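Local coordinates for protein transcription regulator (Haloarcula marismortui ATCC 43049, PDB 3CRJ) that probably binds regulatory DNA as a dimeric TetR-type transcription regulator, likely a repressor, through an N-terminal helix-turn-helix, at residues A[83-88]-A[142-147]; A[90-95]-A[135-140]; A[57-62]-A[121-126]. All blocks are in the same frame, centred on the assembly; numbering follows the deposited sequence.

Contact 1: residues A[83-88]-A[142-147]; sequences TDPEAR and INHGID
Pro-85 lies against Gly-145, where the start of helix 85-97 meets the last turns of helix 121-148. The proline ring can be followed atom by atom. Its CB sits over the glycine backbone, 3.4 Å from Gly-145 CA and slightly farther from Gly-145 N. The next atom, CG, stays on the same residue, 3.7 Å from Gly-145 CA. The ring closes at CD, which turns to the neighbouring side chain and lies 3.8 Å from His-144 CD2, oblique to the imidazole. With no side chain on Gly-145 in the way, the two backbones come near, Pro-85 CA standing 4.9 Å from Gly-145 CA.

The His-144 side chain crosses that of Pro-85 at a slant. Its CG is anti to the backbone N (chi1 -178°), which carries the imidazole out toward the residues ahead of helix 85-97. There Thr-83 O lies at the ring edge, near its plane, 3.0 Å from His-144 CD2, while His-144 NE2 gives a weak, bent bond to Thr-83 OG1 at 3.3 Å.

The helix start that carries the proline is capped by Asp-84, whose OD1 accepts from Ala-87 N at 2.7 Å in a nearly straight bond (176°), on the anti side of the carboxylate. Pro-85 has no N-H to offer, so as the first residue of the helix it leaves no backbone donor to satisfy. Val-150 and Phe-151 also pack on Pro-85, beyond the end of helix 121-148, and Gly-145 shares a backbone hydrogen bond with Phe-151. The missing side chain at Gly-145 lets the Asp-capped start of helix 85-97 pack closely on the end of helix 121-148, as helix pairs do at a glycine, within the all-helical C-terminal domain of a TetR-family regulator.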
ATOM      1  N   THR A  83     -22.987  19.464   5.302  1.00 61.13           N
ATOM      2  CA  THR A  83     -23.564  18.934   4.076  1.00 60.64           C
ATOM      3  C   THR A  83     -23.094  19.707   2.843  1.00 60.21           C
ATOM      4  O   THR A  83     -23.414  19.325   1.730  1.00 60.01           O
ATOM      5  CB  THR A  83     -25.122  18.881   4.139  1.00 60.67           C
ATOM      6  OG1 THR A  83     -25.659  19.252   2.865  1.00 61.00           O
ATOM      7  CG2 THR A  83     -25.684  19.854   5.192  1.00 61.05           C
ATOM      8  N   ASP A  84     -22.349  20.793   3.046  1.00 60.33           N
ATOM      9  CA  ASP A  84     -21.694  21.524   1.951  1.00 60.64           C
ATOM     10  C   ASP A  84     -20.659  20.649   1.231  1.00 60.49           C
ATOM     11  O   ASP A  84     -19.638  20.269   1.822  1.00 60.19           O
ATOM     12  CB  ASP A  84     -21.020  22.797   2.465  1.00 60.87           C
ATOM     13  CG  ASP A  84     -20.247  23.530   1.374  1.00 62.73           C
ATOM     14  OD1 ASP A  84     -19.156  23.076   0.929  1.00 65.16           O
ATOM     15  OD2 ASP A  84     -20.743  24.584   0.956  1.00 64.90           O
ATOM     16  N   PRO A  85     -20.920  20.338  -0.046  1.00 60.37           N
ATOM     17  CA  PRO A  85     -20.113  19.402  -0.793  1.00 60.83           C
ATOM     18  C   PRO A  85     -18.620  19.730  -0.808  1.00 61.52           C
ATOM     19  O   PRO A  85     -17.815  18.823  -0.589  1.00 61.86           O
ATOM     20  CB  PRO A  85     -20.715  19.449  -2.204  1.00 60.74           C
ATOM     21  CG  PRO A  85     -21.530  20.659  -2.251  1.00 60.92           C
ATOM     22  CD  PRO A  85     -22.031  20.854  -0.858  1.00 60.61           C
ATOM     23  N   GLU A  86     -18.244  20.988  -1.038  1.00 61.62           N
ATOM     24  CA  GLU A  86     -16.828  21.338  -1.057  1.00 62.14           C
ATOM     25  C   GLU A  86     -16.246  21.121   0.340  1.00 61.45           C
ATOM     26  O   GLU A  86     -15.218  20.429   0.497  1.00 61.18           O
ATOM     27  CB  GLU A  86     -16.583  22.780  -1.520  1.00 62.17           C
ATOM     28  CG  GLU A  86     -17.832  23.493  -2.106  1.00 65.09           C
ATOM     29  CD  GLU A  86     -17.481  24.758  -2.903  1.00 64.19           C
ATOM     30  OE1 GLU A  86     -16.414  24.723  -3.582  1.00 65.12           O
ATOM     31  OE2 GLU A  86     -18.262  25.761  -2.841  1.00 64.20           O
ATOM     32  N   ALA A  87     -16.904  21.687   1.360  1.00 60.58           N
ATOM     33  CA  ALA A  87     -16.373  21.606   2.733  1.00 59.62           C
ATOM     34  C   ALA A  87     -16.324  20.177   3.270  1.00 59.07           C
ATOM     35  O   ALA A  87     -15.473  19.839   4.095  1.00 58.89           O
ATOM     36  CB  ALA A  87     -17.137  22.500   3.668  1.00 59.24           C
ATOM     37  N   ARG A  88     -17.229  19.338   2.782  1.00 58.52           N
ATOM     38  CA  ARG A  88     -17.365  18.001   3.315  1.00 57.90           C
ATOM     39  C   ARG A  88     -16.334  17.065   2.717  1.00 57.24           C
ATOM     40  O   ARG A  88     -15.787  16.194   3.420  1.00 56.64           O
ATOM     41  CB  ARG A  88     -18.772  17.467   3.067  1.00 58.40           C
ATOM     42  CG  ARG A  88     -19.156  16.357   4.028  1.00 59.03           C
ATOM     43  CD  ARG A  88     -20.366  15.530   3.574  1.00 59.25           C
ATOM     44  NE  ARG A  88     -20.430  14.287   4.341  1.00 56.47           N
ATOM     45  CZ  ARG A  88     -20.866  14.197   5.592  1.00 55.71           C
ATOM     46  NH1 ARG A  88     -21.313  15.280   6.239  1.00 53.60           N
ATOM     47  NH2 ARG A  88     -20.860  13.010   6.194  1.00 54.98           N
ATOM     48  N   ILE A 142     -19.428  13.548  -3.383  1.00 53.94           N
ATOM     49  CA  ILE A 142     -19.227  13.859  -4.798  1.00 54.14           C
ATOM     50  C   ILE A 142     -20.548  13.893  -5.547  1.00 54.42           C
ATOM     51  O   ILE A 142     -20.780  14.755  -6.419  1.00 55.40           O
ATOM     52  CB  ILE A 142     -18.251  12.874  -5.483  1.00 54.58           C
ATOM     53  CG1 ILE A 142     -16.827  13.086  -4.936  1.00 52.79           C
ATOM     54  CG2 ILE A 142     -18.306  13.062  -7.014  1.00 53.97           C
ATOM     55  CD1 ILE A 142     -15.796  12.076  -5.438  1.00 53.29           C
ATOM     56  N   ASN A 143     -21.436  12.968  -5.213  1.00 54.09           N
ATOM     57  CA  ASN A 143     -22.723  12.972  -5.884  1.00 53.04           C
ATOM     58  C   ASN A 143     -23.528  14.182  -5.478  1.00 52.69           C
ATOM     59  O   ASN A 143     -24.142  14.813  -6.324  1.00 53.82           O
ATOM     60  CB  ASN A 143     -23.480  11.663  -5.656  1.00 52.93           C
ATOM     61  CG  ASN A 143     -23.134  10.600  -6.698  1.00 52.50           C
ATOM     62  OD1 ASN A 143     -22.857  10.922  -7.854  1.00 54.45           O
ATOM     63  ND2 ASN A 143     -23.150   9.331  -6.294  1.00 50.46           N
ATOM     64  N   HIS A 144     -23.513  14.513  -4.191  1.00 51.90           N
ATOM     65  CA  HIS A 144     -24.260  15.664  -3.670  1.00 51.21           C
ATOM     66  C   HIS A 144     -23.897  16.988  -4.366  1.00 51.50           C
ATOM     67  O   HIS A 144     -24.787  17.761  -4.754  1.00 50.80           O
ATOM     68  CB  HIS A 144     -24.047  15.777  -2.162  1.00 50.45           C
ATOM     69  CG  HIS A 144     -24.800  16.897  -1.520  1.00 49.38           C
ATOM     70  ND1 HIS A 144     -26.168  17.033  -1.622  1.00 49.27           N
ATOM     71  CD2 HIS A 144     -24.382  17.914  -0.735  1.00 49.01           C
ATOM     72  CE1 HIS A 144     -26.560  18.091  -0.936  1.00 47.58           C
ATOM     73  NE2 HIS A 144     -25.497  18.642  -0.383  1.00 49.19           N
ATOM     74  N   GLY A 145     -22.590  17.224  -4.514  1.00 51.46           N
ATOM     75  CA  GLY A 145     -22.081  18.402  -5.166  1.00 52.18           C
ATOM     76  C   GLY A 145     -22.418  18.447  -6.637  1.00 52.78           C
ATOM     77  O   GLY A 145     -22.728  19.516  -7.167  1.00 53.48           O
ATOM     78  N   ILE A 146     -22.369  17.298  -7.306  1.00 52.90           N
ATOM     79  CA  ILE A 146     -22.842  17.227  -8.689  1.00 52.65           C
ATOM     80  C   ILE A 146     -24.291  17.628  -8.739  1.00 53.72           C
ATOM     81  O   ILE A 146     -24.693  18.420  -9.598  1.00 54.21           O
ATOM     82  CB  ILE A 146     -22.687  15.813  -9.312  1.00 53.31           C
ATOM     83  CG1 ILE A 146     -21.201  15.372  -9.348  1.00 51.64           C
ATOM     84  CG2 ILE A 146     -23.384  15.735 -10.708  1.00 51.10           C
ATOM     85  CD1 ILE A 146     -20.987  13.992  -9.952  1.00 51.49           C
ATOM     86  N   ASP A 147     -25.084  17.076  -7.823  1.00 54.70           N
ATOM     87  CA  ASP A 147     -26.489  17.457  -7.710  1.00 55.29           C
ATOM     88  C   ASP A 147     -26.643  18.944  -7.434  1.00 55.63           C
ATOM     89  O   ASP A 147     -27.432  19.579  -8.096  1.00 56.16           O
ATOM     90  CB  ASP A 147     -27.214  16.600  -6.677  1.00 55.26           C
ATOM     91  CG  ASP A 147     -27.292  15.144  -7.104  1.00 56.36           C
ATOM     92  OD1 ASP A 147     -27.146  14.905  -8.324  1.00 58.05           O
ATOM     93  OD2 ASP A 147     -27.515  14.247  -6.250  1.00 55.12           O
TER

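Contact 2: residues A[90-95]-A[135-140]; sequences NLLLDE and RYMLKA
Within the helical C-terminal domain of this TetR-family protein, Leu-92 of helix 85-97 and Met-137 of helix 121-148 form part of the apolar seam of a roughly antiparallel helix pair. The two side chains reach toward each other tip to tip. Met-137, present as selenomethionine, does the touching mainly with its end methyl: CE is 3.4 Å from Leu-92 CG and 3.7 Å from Leu-92 CB, so it rests on the stem of the leucine as well as on its branch point. The selenium follows at longer range, with SE 4.1 Å from Leu-92 CG. Met-137 CG occupies the position between its backbone N and carbonyl carbon (chi1 67°), and a bend at chi3 brings the methyl round onto the leucine.

Leu-138, the next residue, adds a second, looser contact through one branch, its CD2 lying 4.3 Å from Leu-92 CB. The leucine is thus approached by two consecutive side chains of the facing helix, and Leu-92, Met-137 and Leu-138 are all buried. An alanine in place of Leu-92 would keep CB but remove the branched end, and would probably leave Met-137 CE with a gap in front of it and room to turn.

Other helices and a loop surround the contact. Phe-73 and Ile-77 of helix 58-78 pack on Met-137, Leu-164 of helix 156-176 packs on Leu-138, and Val-80 of the loop before helix 85-97 touches Leu-92. On helix 85-97, Asn-90 and Asp-94 bind Arg-187 of helix 181-198, the aspartate through a salt bridge, which ties a further helix to this one. Leu-92 does not meet side chains alone: its CD2 branch runs up against the backbone of helix 121-148, 3.7 Å from Met-137 O.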
ATOM      1  N   ASN A  90     -13.419  17.979   1.657  1.00 56.66           N
ATOM      2  CA  ASN A  90     -12.179  18.331   2.339  1.00 56.64           C
ATOM      3  C   ASN A  90     -12.043  17.705   3.718  1.00 56.99           C
ATOM      4  O   ASN A  90     -11.015  17.109   4.036  1.00 57.60           O
ATOM      5  CB  ASN A  90     -11.993  19.848   2.389  1.00 56.35           C
ATOM      6  CG  ASN A  90     -11.469  20.393   1.089  1.00 54.38           C
ATOM      7  OD1 ASN A  90     -10.555  19.829   0.505  1.00 54.17           O
ATOM      8  ND2 ASN A  90     -12.051  21.481   0.621  1.00 52.79           N
ATOM      9  N   LEU A  91     -13.094  17.837   4.519  1.00 57.04           N
ATOM     10  CA  LEU A  91     -13.129  17.322   5.868  1.00 56.85           C
ATOM     11  C   LEU A  91     -12.961  15.818   5.885  1.00 56.90           C
ATOM     12  O   LEU A  91     -12.306  15.275   6.765  1.00 56.70           O
ATOM     13  CB  LEU A  91     -14.439  17.729   6.522  1.00 56.77           C
ATOM     14  CG  LEU A  91     -14.423  18.997   7.390  1.00 57.87           C
ATOM     15  CD1 LEU A  91     -13.404  20.050   6.945  1.00 56.62           C
ATOM     16  CD2 LEU A  91     -15.847  19.608   7.528  1.00 56.90           C
ATOM     17  N   LEU A  92     -13.540  15.135   4.906  1.00 57.30           N
ATOM     18  CA  LEU A  92     -13.327  13.689   4.802  1.00 57.69           C
ATOM     19  C   LEU A  92     -11.884  13.390   4.449  1.00 58.08           C
ATOM     20  O   LEU A  92     -11.245  12.568   5.104  1.00 58.57           O
ATOM     21  CB  LEU A  92     -14.272  13.056   3.795  1.00 57.31           C
ATOM     22  CG  LEU A  92     -15.569  12.583   4.429  1.00 58.08           C
ATOM     23  CD1 LEU A  92     -16.023  13.520   5.522  1.00 57.53           C
ATOM     24  CD2 LEU A  92     -16.640  12.422   3.376  1.00 58.59           C
ATOM     25  N   LEU A  93     -11.364  14.078   3.432  1.00 57.98           N
ATOM     26  CA  LEU A  93      -9.978  13.910   3.071  1.00 58.29           C
ATOM     27  C   LEU A  93      -9.056  14.203   4.233  1.00 58.55           C
ATOM     28  O   LEU A  93      -8.093  13.465   4.431  1.00 58.44           O
ATOM     29  CB  LEU A  93      -9.601  14.760   1.870  1.00 58.08           C
ATOM     30  CG  LEU A  93     -10.311  14.251   0.630  1.00 59.13           C
ATOM     31  CD1 LEU A  93     -10.139  15.261  -0.517  1.00 57.00           C
ATOM     32  CD2 LEU A  93      -9.827  12.809   0.285  1.00 56.93           C
ATOM     33  N   ASP A  94      -9.338  15.263   4.992  1.00 58.84           N
ATOM     34  CA  ASP A  94      -8.552  15.547   6.185  1.00 59.81           C
ATOM     35  C   ASP A  94      -8.606  14.372   7.126  1.00 60.31           C
ATOM     36  O   ASP A  94      -7.579  13.898   7.585  1.00 60.51           O
ATOM     37  CB  ASP A  94      -9.048  16.776   6.893  1.00 59.74           C
ATOM     38  CG  ASP A  94      -8.778  18.025   6.120  1.00 61.58           C
ATOM     39  OD1 ASP A  94      -8.136  17.954   5.039  1.00 62.46           O
ATOM     40  OD2 ASP A  94      -9.241  19.088   6.594  1.00 63.91           O
ATOM     41  N   GLU A  95      -9.805  13.871   7.366  1.00 61.22           N
ATOM     42  CA  GLU A  95      -9.991  12.736   8.243  1.00 62.48           C
ATOM     43  C   GLU A  95      -9.152  11.523   7.830  1.00 62.63           C
ATOM     44  O   GLU A  95      -8.564  10.849   8.676  1.00 63.74           O
ATOM     45  CB  GLU A  95     -11.461  12.375   8.312  1.00 62.41           C
ATOM     46  CG  GLU A  95     -11.861  11.906   9.662  1.00 66.46           C
ATOM     47  CD  GLU A  95     -11.657  12.964  10.736  1.00 71.32           C
ATOM     48  OE1 GLU A  95     -11.098  12.612  11.805  1.00 72.43           O
ATOM     49  OE2 GLU A  95     -12.045  14.144  10.512  1.00 73.66           O
ATOM     50  N   ARG A 135     -15.390   4.467   0.350  1.00 60.65           N
ATOM     51  CA  ARG A 135     -15.998   4.606  -0.972  1.00 60.94           C
ATOM     52  C   ARG A 135     -17.442   5.186  -0.911  1.00 61.22           C
ATOM     53  O   ARG A 135     -17.744   6.188  -1.573  1.00 61.25           O
ATOM     54  CB  ARG A 135     -15.966   3.242  -1.648  1.00 61.12           C
ATOM     55  CG  ARG A 135     -16.314   3.213  -3.114  1.00 62.97           C
ATOM     56  CD  ARG A 135     -16.549   1.761  -3.570  1.00 66.28           C
ATOM     57  NE  ARG A 135     -17.604   1.664  -4.590  1.00 68.57           N
ATOM     58  CZ  ARG A 135     -18.725   0.948  -4.478  1.00 70.50           C
ATOM     59  NH1 ARG A 135     -18.994   0.217  -3.387  1.00 72.16           N
ATOM     60  NH2 ARG A 135     -19.597   0.965  -5.476  1.00 71.90           N
ATOM     61  N   TYR A 136     -18.320   4.577  -0.106  1.00 61.06           N
ATOM     62  CA  TYR A 136     -19.665   5.098   0.061  1.00 60.40           C
ATOM     63  C   TYR A 136     -19.649   6.560   0.504  1.00 60.98           C
ATOM     64  O   TYR A 136     -20.312   7.383  -0.096  1.00 61.47           O
ATOM     65  CB  TYR A 136     -20.503   4.245   1.015  1.00 59.62           C
ATOM     66  CG  TYR A 136     -21.919   4.779   1.268  1.00 59.19           C
ATOM     67  CD1 TYR A 136     -23.030   4.229   0.632  1.00 58.04           C
ATOM     68  CD2 TYR A 136     -22.139   5.834   2.162  1.00 58.96           C
ATOM     69  CE1 TYR A 136     -24.327   4.724   0.884  1.00 59.60           C
ATOM     70  CE2 TYR A 136     -23.410   6.342   2.414  1.00 57.47           C
ATOM     71  CZ  TYR A 136     -24.510   5.791   1.784  1.00 59.72           C
ATOM     72  OH  TYR A 136     -25.781   6.316   2.063  1.00 59.52           O
HETATM   73  N   MSE A 137     -18.903   6.905   1.536  1.00 61.48           N
HETATM   74  CA  MSE A 137     -18.955   8.283   2.022  1.00 63.19           C
HETATM   75  C   MSE A 137     -18.299   9.291   1.077  1.00 61.12           C
HETATM   76  O   MSE A 137     -18.690  10.450   1.045  1.00 61.61           O
HETATM   77  CB  MSE A 137     -18.351   8.395   3.406  1.00 62.72           C
HETATM   78  CG  MSE A 137     -16.893   8.132   3.396  1.00 65.81           C
HETATM   79 SE   MSE A 137     -16.073   8.567   5.070  0.75 70.70          SE
HETATM   80  CE  MSE A 137     -14.524   9.394   4.276  1.00 65.49           C
ATOM     81  N   LEU A 138     -17.324   8.847   0.300  1.00 59.48           N
ATOM     82  CA  LEU A 138     -16.681   9.718  -0.677  1.00 57.92           C
ATOM     83  C   LEU A 138     -17.524   9.930  -1.934  1.00 57.34           C
ATOM     84  O   LEU A 138     -17.773  11.071  -2.332  1.00 57.50           O
ATOM     85  CB  LEU A 138     -15.315   9.161  -1.055  1.00 57.78           C
ATOM     86  CG  LEU A 138     -14.200   9.510  -0.065  1.00 55.39           C
ATOM     87  CD1 LEU A 138     -12.907   8.872  -0.540  1.00 54.10           C
ATOM     88  CD2 LEU A 138     -14.054  11.000   0.080  1.00 50.09           C
ATOM     89  N   LYS A 139     -17.975   8.841  -2.553  1.00 56.03           N
ATOM     90  CA  LYS A 139     -18.937   8.948  -3.634  1.00 55.21           C
ATOM     91  C   LYS A 139     -20.193   9.765  -3.292  1.00 54.87           C
ATOM     92  O   LYS A 139     -20.673  10.550  -4.119  1.00 55.17           O
ATOM     93  CB  LYS A 139     -19.345   7.582  -4.112  1.00 55.39           C
ATOM     94  CG  LYS A 139     -19.928   7.601  -5.499  1.00 53.88           C
ATOM     95  CD  LYS A 139     -19.859   6.221  -6.095  1.00 54.32           C
ATOM     96  CE  LYS A 139     -20.819   5.254  -5.391  1.00 54.00           C
ATOM     97  NZ  LYS A 139     -22.224   5.623  -5.602  1.00 54.19           N
ATOM     98  N   ALA A 140     -20.696   9.608  -2.071  1.00 53.86           N
ATOM     99  CA  ALA A 140     -21.875  10.349  -1.624  1.00 53.35           C
ATOM    100  C   ALA A 140     -21.699  11.854  -1.613  1.00 52.83           C
ATOM    101  O   ALA A 140     -22.619  12.558  -1.950  1.00 52.49           O
ATOM    102  CB  ALA A 140     -22.357   9.864  -0.253  1.00 52.98           C
TER

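Contact 3: residues A[57-62]-A[121-126]; sequences TKDDLL and EAFSDR
Phe-123 fits against Asp-59 and Leu-62 where the first turn of helix 121-148 meets the beginning of helix 58-78, the helix that in TetR-family proteins leads from the DNA-binding domain into the C-terminal domain. The ring makes the contact with its far end. Its CE1 presents an edge to the backbone, with Asp-59 O near the ring plane at 3.8 Å. Its CZ lies 4.0 Å from Leu-62 CB, which approaches obliquely. Phe-123 CG stands anti to the carbonyl carbon (chi1 -72°), and this swings the ring over to helix 58-78.

The next shell holds these groups in place. The Asp-59 carboxylate is gripped from outside the two segments: OD1 forms a salt bridge with Lys-120, just ahead of helix 121-148, and OD2 makes a weak hydrogen bond with Tyr-32 OH. Leu-62 is backed by Thr-23, Tyr-32 and Leu-35 of the DNA-binding part, so Phe-123 abuts a residue rooted in that domain. Arg-126 makes a salt bridge with Asp-67 through NE, and Ser-124, the residue after Phe-123, packs on Met-176 of the second subunit. At the ring tip, Asp-59 OD2 lies 3.9 Å from Phe-123 CZ, with carboxylate and ring planes 62° apart.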
ATOM      1  N   THR A  57      -8.612 -17.068  19.214  1.00 62.04           N
ATOM      2  CA  THR A  57      -7.413 -16.949  18.425  1.00 61.90           C
ATOM      3  C   THR A  57      -6.972 -15.517  18.375  1.00 62.41           C
ATOM      4  O   THR A  57      -7.794 -14.598  18.493  1.00 62.86           O
ATOM      5  CB  THR A  57      -7.704 -17.389  17.010  1.00 61.87           C
ATOM      6  OG1 THR A  57      -8.219 -18.719  17.058  1.00 61.36           O
ATOM      7  CG2 THR A  57      -6.440 -17.376  16.148  1.00 62.49           C
ATOM      8  N   LYS A  58      -5.658 -15.338  18.235  1.00 62.75           N
ATOM      9  CA  LYS A  58      -5.060 -14.093  17.754  1.00 62.77           C
ATOM     10  C   LYS A  58      -5.875 -13.555  16.571  1.00 62.94           C
ATOM     11  O   LYS A  58      -6.286 -12.396  16.587  1.00 63.86           O
ATOM     12  CB  LYS A  58      -3.600 -14.344  17.337  1.00 62.63           C
ATOM     13  CG  LYS A  58      -2.776 -13.106  16.982  1.00 62.29           C
ATOM     14  CD  LYS A  58      -1.348 -13.503  16.719  1.00 62.50           C
ATOM     15  CE  LYS A  58      -0.632 -12.532  15.791  1.00 63.66           C
ATOM     16  NZ  LYS A  58       0.486 -13.180  15.020  1.00 64.03           N
ATOM     17  N   ASP A  59      -6.135 -14.404  15.579  1.00 62.59           N
ATOM     18  CA  ASP A  59      -6.861 -14.010  14.372  1.00 62.77           C
ATOM     19  C   ASP A  59      -8.310 -13.587  14.601  1.00 62.41           C
ATOM     20  O   ASP A  59      -8.768 -12.612  14.003  1.00 62.64           O
ATOM     21  CB  ASP A  59      -6.795 -15.105  13.300  1.00 62.76           C
ATOM     22  CG  ASP A  59      -5.457 -15.139  12.583  1.00 64.36           C
ATOM     23  OD1 ASP A  59      -5.316 -15.988  11.665  1.00 65.90           O
ATOM     24  OD2 ASP A  59      -4.554 -14.317  12.923  1.00 64.47           O
ATOM     25  N   ASP A  60      -9.038 -14.308  15.445  1.00 61.64           N
ATOM     26  CA  ASP A  60     -10.389 -13.881  15.776  1.00 61.52           C
ATOM     27  C   ASP A  60     -10.331 -12.496  16.395  1.00 60.66           C
ATOM     28  O   ASP A  60     -11.117 -11.608  16.069  1.00 60.23           O
ATOM     29  CB  ASP A  60     -11.022 -14.831  16.787  1.00 62.42           C
ATOM     30  CG  ASP A  60     -11.315 -16.200  16.210  1.00 64.38           C
ATOM     31  OD1 ASP A  60     -10.582 -16.624  15.287  1.00 67.12           O
ATOM     32  OD2 ASP A  60     -12.269 -16.853  16.705  1.00 66.24           O
ATOM     33  N   LEU A  61      -9.361 -12.330  17.290  1.00 60.08           N
ATOM     34  CA  LEU A  61      -9.223 -11.129  18.081  1.00 59.03           C
ATOM     35  C   LEU A  61      -8.926  -9.932  17.192  1.00 58.64           C
ATOM     36  O   LEU A  61      -9.489  -8.861  17.389  1.00 58.72           O
ATOM     37  CB  LEU A  61      -8.133 -11.327  19.125  1.00 58.68           C
ATOM     38  CG  LEU A  61      -8.070 -10.267  20.218  1.00 58.17           C
ATOM     39  CD1 LEU A  61      -7.547 -10.892  21.477  1.00 57.26           C
ATOM     40  CD2 LEU A  61      -7.209  -9.078  19.796  1.00 57.69           C
ATOM     41  N   LEU A  62      -8.068 -10.124  16.201  1.00 57.91           N
ATOM     42  CA  LEU A  62      -7.704  -9.038  15.308  1.00 57.68           C
ATOM     43  C   LEU A  62      -8.766  -8.743  14.251  1.00 57.56           C
ATOM     44  O   LEU A  62      -8.832  -7.637  13.717  1.00 57.14           O
ATOM     45  CB  LEU A  62      -6.351  -9.320  14.670  1.00 57.72           C
ATOM     46  CG  LEU A  62      -5.140  -9.286  15.609  1.00 58.90           C
ATOM     47  CD1 LEU A  62      -3.901  -9.723  14.857  1.00 59.55           C
ATOM     48  CD2 LEU A  62      -4.933  -7.884  16.226  1.00 58.79           C
ATOM     49  N   GLU A 121      -9.309 -14.848   4.996  1.00 61.20           N
ATOM     50  CA  GLU A 121     -10.599 -14.260   4.663  1.00 61.22           C
ATOM     51  C   GLU A 121     -11.092 -13.220   5.664  1.00 61.02           C
ATOM     52  O   GLU A 121     -11.574 -12.157   5.264  1.00 61.35           O
ATOM     53  CB  GLU A 121     -11.642 -15.352   4.553  1.00 61.41           C
ATOM     54  CG  GLU A 121     -12.031 -15.691   3.153  1.00 62.87           C
ATOM     55  CD  GLU A 121     -13.204 -16.632   3.151  1.00 65.53           C
ATOM     56  OE1 GLU A 121     -14.354 -16.138   3.096  1.00 67.43           O
ATOM     57  OE2 GLU A 121     -12.979 -17.859   3.253  1.00 65.29           O
ATOM     58  N   ALA A 122     -10.976 -13.525   6.956  1.00 60.62           N
ATOM     59  CA  ALA A 122     -11.486 -12.639   7.988  1.00 59.99           C
ATOM     60  C   ALA A 122     -10.868 -11.255   7.877  1.00 60.26           C
ATOM     61  O   ALA A 122     -11.562 -10.256   8.102  1.00 60.40           O
ATOM     62  CB  ALA A 122     -11.250 -13.221   9.354  1.00 60.14           C
ATOM     63  N   PHE A 123      -9.581 -11.191   7.514  1.00 59.69           N
ATOM     64  CA  PHE A 123      -8.903  -9.909   7.327  1.00 59.57           C
ATOM     65  C   PHE A 123      -9.341  -9.269   6.008  1.00 59.95           C
ATOM     66  O   PHE A 123      -9.675  -8.071   5.944  1.00 60.26           O
ATOM     67  CB  PHE A 123      -7.363 -10.074   7.330  1.00 59.42           C
ATOM     68  CG  PHE A 123      -6.743 -10.393   8.691  1.00 57.79           C
ATOM     69  CD1 PHE A 123      -7.525 -10.686   9.817  1.00 56.13           C
ATOM     70  CD2 PHE A 123      -5.352 -10.432   8.824  1.00 56.27           C
ATOM     71  CE1 PHE A 123      -6.929 -11.001  11.049  1.00 54.74           C
ATOM     72  CE2 PHE A 123      -4.746 -10.736  10.055  1.00 54.88           C
ATOM     73  CZ  PHE A 123      -5.542 -11.024  11.162  1.00 56.02           C
ATOM     74  N   SER A 124      -9.316 -10.074   4.949  1.00 60.13           N
ATOM     75  CA  SER A 124      -9.717  -9.628   3.623  1.00 59.85           C
ATOM     76  C   SER A 124     -11.128  -9.050   3.636  1.00 59.61           C
ATOM     77  O   SER A 124     -11.325  -7.904   3.209  1.00 59.45           O
ATOM     78  CB  SER A 124      -9.629 -10.769   2.623  1.00 59.95           C
ATOM     79  OG  SER A 124      -9.850 -10.270   1.320  1.00 61.56           O
ATOM     80  N   ASP A 125     -12.097  -9.824   4.131  1.00 59.04           N
ATOM     81  CA  ASP A 125     -13.461  -9.312   4.323  1.00 59.33           C
ATOM     82  C   ASP A 125     -13.486  -7.938   4.999  1.00 59.30           C
ATOM     83  O   ASP A 125     -14.266  -7.059   4.610  1.00 59.09           O
ATOM     84  CB  ASP A 125     -14.300 -10.272   5.175  1.00 59.31           C
ATOM     85  CG  ASP A 125     -14.566 -11.596   4.490  1.00 60.09           C
ATOM     86  OD1 ASP A 125     -14.432 -11.666   3.254  1.00 61.65           O
ATOM     87  OD2 ASP A 125     -14.912 -12.580   5.190  1.00 61.09           O
ATOM     88  N   ARG A 126     -12.617  -7.780   6.003  1.00 59.39           N
ATOM     89  CA  ARG A 126     -12.617  -6.659   6.939  1.00 59.30           C
ATOM     90  C   ARG A 126     -12.061  -5.405   6.310  1.00 59.70           C
ATOM     91  O   ARG A 126     -12.552  -4.300   6.570  1.00 59.80           O
ATOM     92  CB  ARG A 126     -11.749  -7.009   8.143  1.00 59.41           C
ATOM     93  CG  ARG A 126     -12.446  -7.235   9.469  1.00 58.87           C
ATOM     94  CD  ARG A 126     -13.814  -7.757   9.304  1.00 59.40           C
ATOM     95  NE  ARG A 126     -14.248  -8.480  10.491  1.00 59.60           N
ATOM     96  CZ  ARG A 126     -14.317  -9.809  10.566  1.00 59.53           C
ATOM     97  NH1 ARG A 126     -13.960 -10.554   9.528  1.00 58.50           N
ATOM     98  NH2 ARG A 126     -14.754 -10.393  11.673  1.00 58.18           N
TER

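In the fold
Helix 121-148 runs through all three contacts. Contacts 1 and 2 lie on its later part, their centres about 10 Å apart, and fasten it twice to helix 85-97; contact 2 is nested within the chain loop that contact 1 closes. Contact 3 is at the other end of the helix, on the opposite side of the chain's centre, about 26 Å from contact 2 and about 35 Å from contact 1 between centres. It joins the C-terminal domain to helix 58-78, which directly follows the predicted helix-turn-helix, residues 36-55. The long helix thus spans from the domain junction to the distant end of the C-terminal bundle.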